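Local coordinates for protein chitinase (Chromobacterium violaceum, PDB 4TXG) that probably hydrolyses the O-glycosidic bonds of chitin, as a family 18 glycoside hydrolase that also has a carbohydrate-binding module, at residues S396-H400 / G401-R405; D419-L422 / A423-V427; R557-G561 / A562-P566. All coordinates share one frame; numbering follows the deposited sequence.

Contact 1. Residues S396-H400 / G401-R405; sequences SYDLH and GAWNR. With CS (cesium ion), chain M.
Asp398 and Trp403 meet across the bend of a loop that leaves barrel strand 391-395. Ser396-Tyr397-Asp398 fits the Tyr-Asp signature that follows this strand in GH18 chitinases and lines the substrate cleft in relatives, and Gly401-Asn404 is a type I beta turn closed by Asn404 N to Gly401 O (3.2 Å).

The non-polar contacts centre on the indole of Trp403. Its CG stands between the backbone N and the carbonyl carbon (chi1 45°), which folds the ring back over the turn; Gly401 CA lies 3.4 Å above one face, toward the rim. The six-membered ring reaches Asp398 at CH2, 3.8 Å from CB, with the carboxylate and indole planes 73° apart. Asp398 O comes to the ring edge near its plane, 3.4 Å from CZ2.

Polar links run through water. Water 3 sits in the plane of the His400 ring, 2.8 Å from ND1; it also accepts from Gly401 N (3.1 Å) and is hydrogen-bonded to Asn404 OD1, so one water ties both sides of the bend together. Water 2 similarly spans Leu399 O and Asn404 ND2. The far ring nitrogen of His400, NE2, is hydrogen-bonded to Asp419.

Ionic contacts belong to Asp398. OD1 forms a salt bridge with Arg466 and also accepts from Asn410 ND2. OD2 binds a cesium ion shared with Tyr464 OH and waters 1 and 4. The metal distance is long, 3.6 Å from Asp398 OD2, and water 1 in turn is hydrogen-bonded to Tyr397 OH at 2.9 Å.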
loop_
_atom_site.group_PDB
_atom_site.type_symbol
_atom_site.label_atom_id
_atom_site.label_comp_id
_atom_site.label_asym_id
_atom_site.label_seq_id
_atom_site.Cartn_x
_atom_site.Cartn_y
_atom_site.Cartn_z
ATOM N N SER A 396 -2.238 -4.449 -2.506
ATOM C CA SER A 396 -2.506 -5.876 -2.633
ATOM C C SER A 396 -3.297 -6.152 -3.911
ATOM O O SER A 396 -4.393 -6.710 -3.894
ATOM C CB SER A 396 -3.251 -6.388 -1.395
ATOM O OG SER A 396 -4.201 -5.441 -0.929
ATOM N N TYR A 397 -2.715 -5.720 -5.019
ATOM C CA TYR A 397 -3.227 -5.999 -6.346
ATOM C C TYR A 397 -2.021 -5.929 -7.270
ATOM O O TYR A 397 -0.914 -5.633 -6.813
ATOM C CB TYR A 397 -4.333 -5.015 -6.755
ATOM C CG TYR A 397 -4.073 -3.541 -6.433
ATOM C CD1 TYR A 397 -3.030 -2.840 -7.035
ATOM C CD2 TYR A 397 -4.890 -2.853 -5.547
ATOM C CE1 TYR A 397 -2.803 -1.494 -6.744
ATOM C CE2 TYR A 397 -4.675 -1.509 -5.261
ATOM C CZ TYR A 397 -3.631 -0.838 -5.866
ATOM O OH TYR A 397 -3.412 0.493 -5.580
ATOM N N ASP A 398 -2.233 -6.192 -8.555
ATOM C CA ASP A 398 -1.130 -6.396 -9.496
ATOM C C ASP A 398 -0.113 -7.405 -8.970
ATOM O O ASP A 398 1.090 -7.267 -9.206
ATOM C CB ASP A 398 -0.440 -5.073 -9.826
ATOM C CG ASP A 398 -1.256 -4.223 -10.777
ATOM O OD1 ASP A 398 -2.256 -4.733 -11.321
ATOM O OD2 ASP A 398 -0.889 -3.052 -10.995
ATOM N N LEU A 399 -0.605 -8.434 -8.281
ATOM C CA LEU A 399 0.242 -9.531 -7.815
ATOM C C LEU A 399 0.616 -10.445 -8.983
ATOM O O LEU A 399 1.654 -11.111 -8.956
ATOM C CB LEU A 399 -0.469 -10.344 -6.719
ATOM C CG LEU A 399 -0.767 -9.581 -5.422
ATOM C CD1 LEU A 399 -1.598 -10.425 -4.461
ATOM C CD2 LEU A 399 0.532 -9.135 -4.772
ATOM N N HIS A 400 -0.245 -10.467 -9.998
ATOM C CA HIS A 400 0.001 -11.164 -11.259
ATOM C C HIS A 400 -0.523 -10.296 -12.402
ATOM O O HIS A 400 -1.483 -9.550 -12.229
ATOM C CB HIS A 400 -0.678 -12.542 -11.284
ATOM C CG HIS A 400 -0.007 -13.555 -10.414
ATOM N ND1 HIS A 400 1.258 -14.034 -10.672
ATOM C CD2 HIS A 400 -0.418 -14.176 -9.277
ATOM C CE1 HIS A 400 1.604 -14.900 -9.736
ATOM N NE2 HIS A 400 0.599 -15.006 -8.880
ATOM N N GLY A 401 0.103 -10.403 -13.567
ATOM C CA GLY A 401 -0.242 -9.565 -14.704
ATOM C C GLY A 401 0.651 -9.916 -15.875
ATOM O O GLY A 401 1.584 -10.704 -15.723
ATOM N N ALA A 402 0.396 -9.309 -17.031
ATOM C CA ALA A 402 1.016 -9.768 -18.271
ATOM C C ALA A 402 2.454 -9.282 -18.481
ATOM O O ALA A 402 3.036 -9.493 -19.550
ATOM C CB ALA A 402 0.149 -9.365 -19.452
ATOM N N TRP A 403 3.037 -8.660 -17.465
ATOM C CA TRP A 403 4.480 -8.409 -17.463
ATOM C C TRP A 403 5.255 -9.730 -17.340
ATOM O O TRP A 403 6.443 -9.791 -17.661
ATOM C CB TRP A 403 4.861 -7.449 -16.329
ATOM C CG TRP A 403 4.202 -7.774 -15.021
ATOM C CD1 TRP A 403 4.669 -8.616 -14.059
ATOM C CD2 TRP A 403 2.953 -7.263 -14.532
ATOM N NE1 TRP A 403 3.793 -8.662 -13.002
ATOM C CE2 TRP A 403 2.733 -7.839 -13.267
ATOM C CE3 TRP A 403 2.003 -6.368 -15.041
ATOM C CZ2 TRP A 403 1.605 -7.552 -12.504
ATOM C CZ3 TRP A 403 0.879 -6.089 -14.281
ATOM C CH2 TRP A 403 0.690 -6.679 -13.028
ATOM N N ASN A 404 4.590 -10.789 -16.886
ATOM C CA ASN A 404 5.183 -12.122 -17.010
ATOM C C ASN A 404 4.152 -13.177 -17.394
ATOM O O ASN A 404 2.974 -12.878 -17.574
ATOM C CB ASN A 404 5.936 -12.519 -15.732
ATOM C CG ASN A 404 5.031 -12.675 -14.521
ATOM O OD1 ASN A 404 4.004 -13.338 -14.579
ATOM N ND2 ASN A 404 5.429 -12.063 -13.406
ATOM N N ARG A 405 4.610 -14.416 -17.517
ATOM C CA ARG A 405 3.816 -15.465 -18.135
ATOM C C ARG A 405 2.867 -16.201 -17.188
ATOM O O ARG A 405 2.096 -17.046 -17.635
ATOM C CB ARG A 405 4.749 -16.492 -18.773
ATOM C CG ARG A 405 5.485 -17.360 -17.741
ATOM C CD ARG A 405 6.564 -18.195 -18.428
ATOM N NE ARG A 405 7.290 -19.052 -17.489
ATOM C CZ ARG A 405 8.348 -18.651 -16.790
ATOM N NH1 ARG A 405 8.795 -17.406 -16.899
ATOM N NH2 ARG A 405 8.956 -19.493 -15.967
HETATM CS CS CS M . -2.848 -0.250 -10.010
HETATM O O HOH W 1 -1.849 1.774 -7.597
HETATM O O HOH W 2 3.800 -11.793 -10.701
HETATM O O HOH W 3 1.806 -13.008 -13.243
HETATM O O HOH W 4 -1.928 1.059 -12.537
#

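Contact 2. Residues D419-L422 / A423-V427; sequences DAEL and AFWNV
Asp419 and Ala423 open the short helix 420-424, with Ala423 N donating to Asp419 O over 2.9 Å. Asp419 is also the N-cap: its OD1 takes two backbone N-H groups, Glu421 N at 2.9 Å, met nearly along the C-O axis, and Leu422 N at 3.2 Å, from the anti side but 34° out of the carboxylate plane. The other carboxylate oxygen, OD2, turns to His400.

The buried side packs around Leu422. A Schellman motif ends the helix here: Val427 N reaches back to Leu422 O (3.0 Å, N-H...O angle 160°) and Asn426 N to Ala423 O, with Asn426 at positive phi as the C-prime residue. The reversal lays Val427 against Leu422, methyl to methyl, CD2 to CG2 at 4.0 Å; Leu422 packs onward against Tyr438.

On the solvent side Ala423 to Asn426 are exposed and touch a crystal neighbour, yet Trp425 is tightly placed. Its CG lies beside its own backbone N (chi1 -55°), which carries the five-membered ring back along the helix: CD1 is 3.1 Å from Glu421 O and NE1 3.5 Å from Glu421 CG. The extended Glu421 chain passes this edge obliquely, with OE1 in the indole plane. Looser are the Asn426 side chain and the Phe424 ring, whose CD2 sits 3.5 Å above one indole face.

Phe424 N to Ala420 O and Trp425 N to Glu421 O complete the helical bonds; Asp419 OD1 takes the Glu421 and Leu422 N-H groups at the start, and the Schellman pair uses Leu422 O and Ala423 O at the end. An acidic N-cap would probably also interact favourably with the helix dipole.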
loop_
_atom_site.group_PDB
_atom_site.type_symbol
_atom_site.label_atom_id
_atom_site.label_comp_id
_atom_site.label_asym_id
_atom_site.label_seq_id
_atom_site.Cartn_x
_atom_site.Cartn_y
_atom_site.Cartn_z
ATOM N N ASP A 419 0.056 -21.441 -6.542
ATOM C CA ASP A 419 0.497 -20.283 -7.329
ATOM C C ASP A 419 1.629 -20.712 -8.259
ATOM O O ASP A 419 2.675 -21.155 -7.793
ATOM C CB ASP A 419 0.955 -19.130 -6.426
ATOM C CG ASP A 419 1.266 -17.857 -7.213
ATOM O OD1 ASP A 419 2.201 -17.870 -8.037
ATOM O OD2 ASP A 419 0.581 -16.834 -7.004
ATOM N N ALA A 420 1.409 -20.600 -9.570
ATOM C CA ALA A 420 2.336 -21.157 -10.553
ATOM C C ALA A 420 3.702 -20.474 -10.511
ATOM O O ALA A 420 4.727 -21.086 -10.835
ATOM C CB ALA A 420 1.738 -21.057 -11.954
ATOM N N GLU A 421 3.719 -19.202 -10.116
ATOM C CA GLU A 421 4.976 -18.469 -10.015
ATOM C C GLU A 421 5.780 -18.957 -8.816
ATOM O O GLU A 421 6.981 -19.225 -8.923
ATOM C CB GLU A 421 4.723 -16.964 -9.910
ATOM C CG GLU A 421 5.989 -16.130 -9.913
ATOM C CD GLU A 421 5.725 -14.652 -10.138
ATOM O OE1 GLU A 421 6.710 -13.886 -10.223
ATOM O OE2 GLU A 421 4.545 -14.248 -10.244
ATOM N N LEU A 422 5.112 -19.077 -7.674
ATOM C CA LEU A 422 5.752 -19.593 -6.468
ATOM C C LEU A 422 6.255 -21.020 -6.671
ATOM O O LEU A 422 7.335 -21.369 -6.198
ATOM C CB LEU A 422 4.783 -19.524 -5.278
ATOM C CG LEU A 422 4.406 -18.097 -4.872
ATOM C CD1 LEU A 422 3.607 -18.109 -3.565
ATOM C CD2 LEU A 422 5.642 -17.238 -4.726
ATOM N N ALA A 423 5.489 -21.840 -7.388
ATOM C CA ALA A 423 5.918 -23.203 -7.674
ATOM C C ALA A 423 7.175 -23.199 -8.546
ATOM O O ALA A 423 8.096 -23.996 -8.337
ATOM C CB ALA A 423 4.798 -23.992 -8.352
ATOM N N PHE A 424 7.225 -22.289 -9.508
ATOM C CA PHE A 424 8.366 -22.245 -10.417
ATOM C C PHE A 424 9.653 -21.897 -9.669
ATOM O O PHE A 424 10.737 -22.377 -10.028
ATOM C CB PHE A 424 8.118 -21.242 -11.540
ATOM C CG PHE A 424 9.192 -21.240 -12.591
ATOM C CD1 PHE A 424 9.296 -22.291 -13.481
ATOM C CD2 PHE A 424 10.081 -20.185 -12.690
ATOM C CE1 PHE A 424 10.280 -22.296 -14.454
ATOM C CE2 PHE A 424 11.072 -20.188 -13.665
ATOM C CZ PHE A 424 11.162 -21.242 -14.539
ATOM N N TRP A 425 9.533 -21.077 -8.625
ATOM C CA TRP A 425 10.707 -20.686 -7.833
ATOM C C TRP A 425 10.964 -21.604 -6.643
ATOM O O TRP A 425 11.821 -21.300 -5.808
ATOM C CB TRP A 425 10.577 -19.250 -7.314
ATOM C CG TRP A 425 10.328 -18.206 -8.356
ATOM C CD1 TRP A 425 9.332 -17.272 -8.346
ATOM C CD2 TRP A 425 11.073 -17.985 -9.563
ATOM N NE1 TRP A 425 9.413 -16.483 -9.467
ATOM C CE2 TRP A 425 10.469 -16.900 -10.230
ATOM C CE3 TRP A 425 12.189 -18.594 -10.143
ATOM C CZ2 TRP A 425 10.943 -16.418 -11.447
ATOM C CZ3 TRP A 425 12.661 -18.110 -11.349
ATOM C CH2 TRP A 425 12.035 -17.034 -11.990
ATOM N N ASN A 426 10.209 -22.701 -6.565
ATOM C CA ASN A 426 10.370 -23.738 -5.540
ATOM C C ASN A 426 10.017 -23.270 -4.127
ATOM O O ASN A 426 10.517 -23.810 -3.143
ATOM C CB ASN A 426 11.806 -24.284 -5.540
ATOM C CG ASN A 426 11.896 -25.682 -4.979
ATOM O OD1 ASN A 426 11.084 -26.541 -5.309
ATOM N ND2 ASN A 426 12.890 -25.921 -4.124
ATOM N N VAL A 427 9.144 -22.275 -4.037
ATOM C CA VAL A 427 8.770 -21.705 -2.746
ATOM C C VAL A 427 8.002 -22.687 -1.854
ATOM O O VAL A 427 8.256 -22.763 -0.651
ATOM C CB VAL A 427 7.947 -20.416 -2.968
ATOM C CG1 VAL A 427 7.258 -19.964 -1.686
ATOM C CG2 VAL A 427 8.859 -19.308 -3.519
#

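Contact 3. Residues R557-G561 / A562-P566; sequences RNYNG and ALAAP
Two strand ends, 557-560 and 565-566, run antiparallel, joined by a tight loop, their segments 158° apart in direction. Asn560 and Ala565 form the hydrogen-bonded pair nearest the loop, with Asn560 N to Ala565 O at 2.9 Å and Ala565 N to Asn560 O at 3.1 Å. Tyr559 and Pro566 follow as a non-hydrogen-bonded pair, drawn in to 4.3 Å between their CA atoms. Asn558 O and Ala565 O add CA-H...O contacts to Pro566 and Tyr559. Gly561, Ala562 and Leu563 keep right-handed helical conformations, whereas Ala564 takes a positive phi (50°), and Ala564 and Ala565 both face Asn560 in a G1 beta bulge.

Asn560 is the polar hub of the loop. Its CG is anti to the backbone N (chi1 -177°), which swings the amide over the turn and lets OD1 accept from Leu563 N at 3.0 Å. The same N-H is shared with Asn560 O, a second hydrogen bond reached from above the carbonyl plane, on the face opposite to Ala565 N. Leu563 CD1 then packs on the Asn560 amide carbon.

On the other side of the sheet Tyr559 and Pro566 run alongside each other in the same direction. Pro566 CB meets the edge of the phenol ring at CD1 (3.6 Å), while Ala565 O lies over a face. The ring continues until OH is 3.4 Å from Ala564 CA; the hydroxyl itself is hydrogen-bonded to Gln587 of helix 582-594. Arg557 passes obliquely with NH2 3.9 Å from Pro566 CB, its guanidinium anchored by a salt bridge to Asp581.

This is a beta hairpin with a four-residue loop and G1 bulge, at the edge of an antiparallel sheet inserted between barrel strands 457-462 and 599-603, consistent with the insertion domain of many GH18 chitinases.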
loop_
_atom_site.group_PDB
_atom_site.type_symbol
_atom_site.label_atom_id
_atom_site.label_comp_id
_atom_site.label_asym_id
_atom_site.label_seq_id
_atom_site.Cartn_x
_atom_site.Cartn_y
_atom_site.Cartn_z
ATOM N N ARG A 557 -17.658 -16.626 -16.580
ATOM C CA ARG A 557 -17.181 -16.249 -15.251
ATOM C C ARG A 557 -16.867 -17.482 -14.417
ATOM O O ARG A 557 -17.650 -18.433 -14.359
ATOM C CB ARG A 557 -18.201 -15.373 -14.521
ATOM C CG ARG A 557 -17.733 -14.923 -13.130
ATOM C CD ARG A 557 -18.775 -14.040 -12.465
ATOM N NE ARG A 557 -18.369 -13.623 -11.124
ATOM C CZ ARG A 557 -18.472 -14.389 -10.040
ATOM N NH1 ARG A 557 -18.952 -15.630 -10.128
ATOM N NH2 ARG A 557 -18.089 -13.913 -8.864
ATOM N N ASN A 558 -15.694 -17.448 -13.793
ATOM C CA ASN A 558 -15.233 -18.482 -12.886
ATOM C C ASN A 558 -15.008 -17.870 -11.523
ATOM O O ASN A 558 -14.760 -16.674 -11.416
ATOM C CB ASN A 558 -13.929 -19.104 -13.388
ATOM C CG ASN A 558 -14.140 -20.056 -14.537
ATOM O OD1 ASN A 558 -14.020 -21.271 -14.374
ATOM N ND2 ASN A 558 -14.468 -19.516 -15.705
ATOM N N TYR A 559 -15.088 -18.678 -10.475
ATOM C CA TYR A 559 -14.759 -18.166 -9.149
ATOM C C TYR A 559 -14.048 -19.239 -8.356
ATOM O O TYR A 559 -14.428 -20.410 -8.392
ATOM C CB TYR A 559 -16.013 -17.704 -8.397
ATOM C CG TYR A 559 -15.695 -16.881 -7.158
ATOM C CD1 TYR A 559 -15.447 -15.522 -7.261
ATOM C CD2 TYR A 559 -15.642 -17.462 -5.895
ATOM C CE1 TYR A 559 -15.149 -14.749 -6.145
ATOM C CE2 TYR A 559 -15.338 -16.694 -4.763
ATOM C CZ TYR A 559 -15.100 -15.340 -4.901
ATOM O OH TYR A 559 -14.808 -14.559 -3.804
ATOM N N ASN A 560 -13.011 -18.833 -7.635
ATOM C CA ASN A 560 -12.299 -19.742 -6.757
ATOM C C ASN A 560 -12.352 -19.196 -5.329
ATOM O O ASN A 560 -11.745 -18.169 -5.035
ATOM C CB ASN A 560 -10.854 -19.911 -7.253
ATOM C CG ASN A 560 -10.056 -20.904 -6.434
ATOM O OD1 ASN A 560 -9.918 -20.759 -5.225
ATOM N ND2 ASN A 560 -9.513 -21.916 -7.101
ATOM N N GLY A 561 -13.091 -19.875 -4.452
ATOM C CA GLY A 561 -13.273 -19.400 -3.085
ATOM C C GLY A 561 -12.034 -19.519 -2.209
ATOM O O GLY A 561 -11.902 -18.807 -1.212
ATOM N N ALA A 562 -11.127 -20.424 -2.568
ATOM C CA ALA A 562 -9.870 -20.550 -1.835
ATOM C C ALA A 562 -9.012 -19.310 -2.048
ATOM O O ALA A 562 -8.234 -18.914 -1.182
ATOM C CB ALA A 562 -9.121 -21.818 -2.271
ATOM N N LEU A 563 -9.174 -18.684 -3.211
ATOM C CA LEU A 563 -8.407 -17.496 -3.566
ATOM C C LEU A 563 -9.199 -16.201 -3.383
ATOM O O LEU A 563 -8.629 -15.117 -3.416
ATOM C CB LEU A 563 -7.946 -17.591 -5.026
ATOM C CG LEU A 563 -7.002 -18.745 -5.375
ATOM C CD1 LEU A 563 -6.907 -18.956 -6.889
ATOM C CD2 LEU A 563 -5.636 -18.460 -4.770
ATOM N N ALA A 564 -10.510 -16.336 -3.193
ATOM C CA ALA A 564 -11.463 -15.224 -3.290
ATOM C C ALA A 564 -11.256 -14.451 -4.594
ATOM O O ALA A 564 -11.143 -13.226 -4.597
ATOM C CB ALA A 564 -11.357 -14.289 -2.078
ATOM N N ALA A 565 -11.223 -15.184 -5.699
ATOM C CA ALA A 565 -10.874 -14.604 -6.994
ATOM C C ALA A 565 -11.854 -14.999 -8.099
ATOM O O ALA A 565 -12.051 -16.179 -8.366
ATOM C CB ALA A 565 -9.470 -15.015 -7.379
ATOM N N PRO A 566 -12.486 -14.000 -8.732
ATOM C CA PRO A 566 -13.254 -14.242 -9.951
ATOM C C PRO A 566 -12.401 -13.980 -11.185
ATOM O O PRO A 566 -11.435 -13.217 -11.127
ATOM C CB PRO A 566 -14.399 -13.224 -9.854
ATOM C CG PRO A 566 -13.797 -12.057 -9.070
ATOM C CD PRO A 566 -12.610 -12.607 -8.265
#

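Contacts 1 and 2, with centres 14 Å apart, touch directly. The hydrogen bond from His400 NE2 to Asp419 OD2, 2.6 Å long, ties the loop after strand 391-395 to the N-cap of helix 420-424, while Arg405 and Phe424 make a cation-pi contact beyond it. The 557-566 hairpin stands apart: its nearest atoms are about 8 Å from contact 1 and about 7 Å from contact 2. Strand 466-468, whose Arg466 pairs with Asp398, belongs to the hairpin's own sheet and so probably links the insertion with the substrate cleft. Contact 1 probably borders that cleft, as in related GH18 enzymes, and binds a cesium ion through Asp398.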